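Long-range contact in leucine aminopeptidase 2, chloroplastic (Streptomyces sp. BC16019, PDB 5LHK), which presumably removes unsubstituted N-terminal amino acids from peptides, as a manganese-binding aminopeptidase of the M17 family: residues A174-L179 against L295-R300. Numbering follows the deposited sequence.
Sequences AEATCL and LTALPR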
loop_
_atom_site.group_PDB
_atom_site.type_symbol
_atom_site.label_atom_id
_atom_site.label_comp_id
_atom_site.label_asym_id
_atom_site.label_seq_id
_atom_site.Cartn_x
_atom_site.Cartn_y
_atom_site.Cartn_z
ATOM N N ALA A 174 24.482 21.823 28.911
ATOM C CA ALA A 174 24.006 20.444 28.943
ATOM C C ALA A 174 22.716 20.290 29.740
ATOM O O ALA A 174 21.818 19.537 29.337
ATOM C CB ALA A 174 25.079 19.521 29.490
ATOM N N GLU A 175 22.623 21.008 30.857
ATOM C CA GLU A 175 21.398 21.014 31.658
ATOM C C GLU A 175 20.195 21.563 30.875
ATOM O O GLU A 175 19.090 21.015 30.967
ATOM C CB GLU A 175 21.598 21.789 32.962
ATOM C CG GLU A 175 22.427 21.016 33.988
ATOM C CD GLU A 175 22.863 21.862 35.173
ATOM O OE1 GLU A 175 23.842 21.481 35.839
ATOM O OE2 GLU A 175 22.235 22.909 35.449
ATOM N N ALA A 176 20.420 22.641 30.121
ATOM C CA ALA A 176 19.412 23.166 29.205
ATOM C C ALA A 176 19.025 22.134 28.157
ATOM O O ALA A 176 17.846 21.959 27.869
ATOM C CB ALA A 176 19.902 24.443 28.531
ATOM N N THR A 177 20.008 21.436 27.600
ATOM C CA THR A 177 19.717 20.372 26.644
ATOM C C THR A 177 18.827 19.298 27.283
ATOM O O THR A 177 17.830 18.880 26.682
ATOM C CB THR A 177 21.016 19.764 26.095
ATOM O OG1 THR A 177 21.808 20.809 25.545
ATOM C CG2 THR A 177 20.752 18.733 25.029
ATOM N N CYS A 178 19.165 18.895 28.510
ATOM C CA CYS A 178 18.392 17.885 29.220
ATOM C C CYS A 178 16.963 18.333 29.557
ATOM O O CYS A 178 16.036 17.526 29.537
ATOM C CB CYS A 178 19.142 17.399 30.460
ATOM S SG CYS A 178 20.600 16.452 29.972
ATOM N N LEU A 179 16.785 19.620 29.830
ATOM C CA LEU A 179 15.452 20.175 29.991
ATOM C C LEU A 179 14.630 19.954 28.714
ATOM O O LEU A 179 13.486 19.522 28.793
ATOM C CB LEU A 179 15.526 21.663 30.341
ATOM C CG LEU A 179 14.205 22.449 30.291
ATOM C CD1 LEU A 179 13.183 21.857 31.238
ATOM C CD2 LEU A 179 14.456 23.912 30.612
ATOM N N LEU A 295 16.597 29.844 26.142
ATOM C CA LEU A 295 16.242 31.025 26.942
ATOM C C LEU A 295 16.532 30.858 28.436
ATOM O O LEU A 295 16.979 31.806 29.072
ATOM C CB LEU A 295 14.792 31.457 26.697
ATOM C CG LEU A 295 14.641 32.351 25.453
ATOM C CD1 LEU A 295 13.234 32.276 24.895
ATOM C CD2 LEU A 295 15.007 33.811 25.731
ATOM N N THR A 296 16.329 29.661 28.987
ATOM C CA THR A 296 16.623 29.422 30.414
ATOM C C THR A 296 18.110 29.476 30.751
ATOM O O THR A 296 18.467 29.728 31.889
ATOM C CB THR A 296 16.077 28.064 30.950
ATOM O OG1 THR A 296 16.747 26.964 30.314
ATOM C CG2 THR A 296 14.558 27.966 30.765
ATOM N N ALA A 297 18.966 29.201 29.778
ATOM C CA ALA A 297 20.425 29.243 29.977
ATOM C C ALA A 297 21.036 30.648 29.921
ATOM O O ALA A 297 22.152 30.842 30.386
ATOM C CB ALA A 297 21.115 28.348 28.947
ATOM N N LEU A 298 20.333 31.615 29.339
ATOM C CA LEU A 298 20.924 32.935 29.091
ATOM C C LEU A 298 21.250 33.727 30.363
ATOM O O LEU A 298 22.315 34.342 30.424
ATOM C CB LEU A 298 20.054 33.775 28.145
ATOM C CG LEU A 298 19.790 33.197 26.750
ATOM C CD1 LEU A 298 19.022 34.194 25.893
ATOM C CD2 LEU A 298 21.081 32.787 26.054
ATOM N N PRO A 299 20.350 33.726 31.373
ATOM C CA PRO A 299 20.698 34.433 32.615
ATOM C C PRO A 299 21.951 33.900 33.316
ATOM O O PRO A 299 22.690 34.679 33.877
ATOM C CB PRO A 299 19.445 34.263 33.486
ATOM C CG PRO A 299 18.347 34.057 32.514
ATOM C CD PRO A 299 18.952 33.261 31.400
ATOM N N ARG A 300 22.211 32.600 33.230
ATOM C CA ARG A 300 23.434 32.007 33.805
ATOM C C ARG A 300 24.684 32.535 33.101
ATOM O O ARG A 300 25.673 32.849 33.750
ATOM C CB ARG A 300 23.411 30.482 33.708
ATOM C CG ARG A 300 22.163 29.832 34.307
ATOM C CD ARG A 300 22.108 28.336 34.043
ATOM N NE ARG A 300 23.075 27.599 34.865
ATOM C CZ ARG A 300 23.027 26.287 35.134
ATOM N NH1 ARG A 300 22.046 25.505 34.664
ATOM N NH2 ARG A 300 23.981 25.744 35.891
#
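Thr296 meets Leu179 tip to tip where helix 286-301 passes helix 164-185. The methyl CD2 of Leu179 lies 3.8 Å from OG1 of Thr296 and 4.1 Å from CG2 of Thr296, so it touches both branches of the threonine. A chi1 of 66° points the hydroxyl back along its own helix, where it bonds to the carbonyl oxygen of Ala293; toward Leu179 it makes only van der Waals contact. One residue on, Ala297 marks the register, its CA 6.2 Å from that of Ala176. The two methyls face each other, CB of Ala176 to CB of Ala297 at 4.1 Å, and the axes of the short segments lie 9.4 Å apart at their closest. Helix 486-497 lies against the same pair, with Val486 on Ala176 and Ile490 on Ala297. A turn further along, at the exposed end of the contact, Arg300 bends at chi3 and carries its guanidinium across to Glu175, whose straight side chain brings the carboxylate out to meet it. The salt bridge goes to a single carboxylate oxygen: NH1 of Arg300 is 2.7 Å from OE2 of Glu175, nearly straight, while NH2 of Arg300 adds a weak, more bent bond to the same OE2 at 3.4 Å. OE2 sits in the guanidinium plane, at its edge, yet the approach is from above the carboxylate plane, the two planes being 44° apart; this is no two-oxygen, side-on pairing. Along the pair the contact thus passes from van der Waals packing to a salt bridge. It is an antiparallel helix pair, crossing at 159°, that joins helix 164-185, which also packs on helix 124-139, to a helix that covers strand 239-245 of the catalytic domain's mixed sheet.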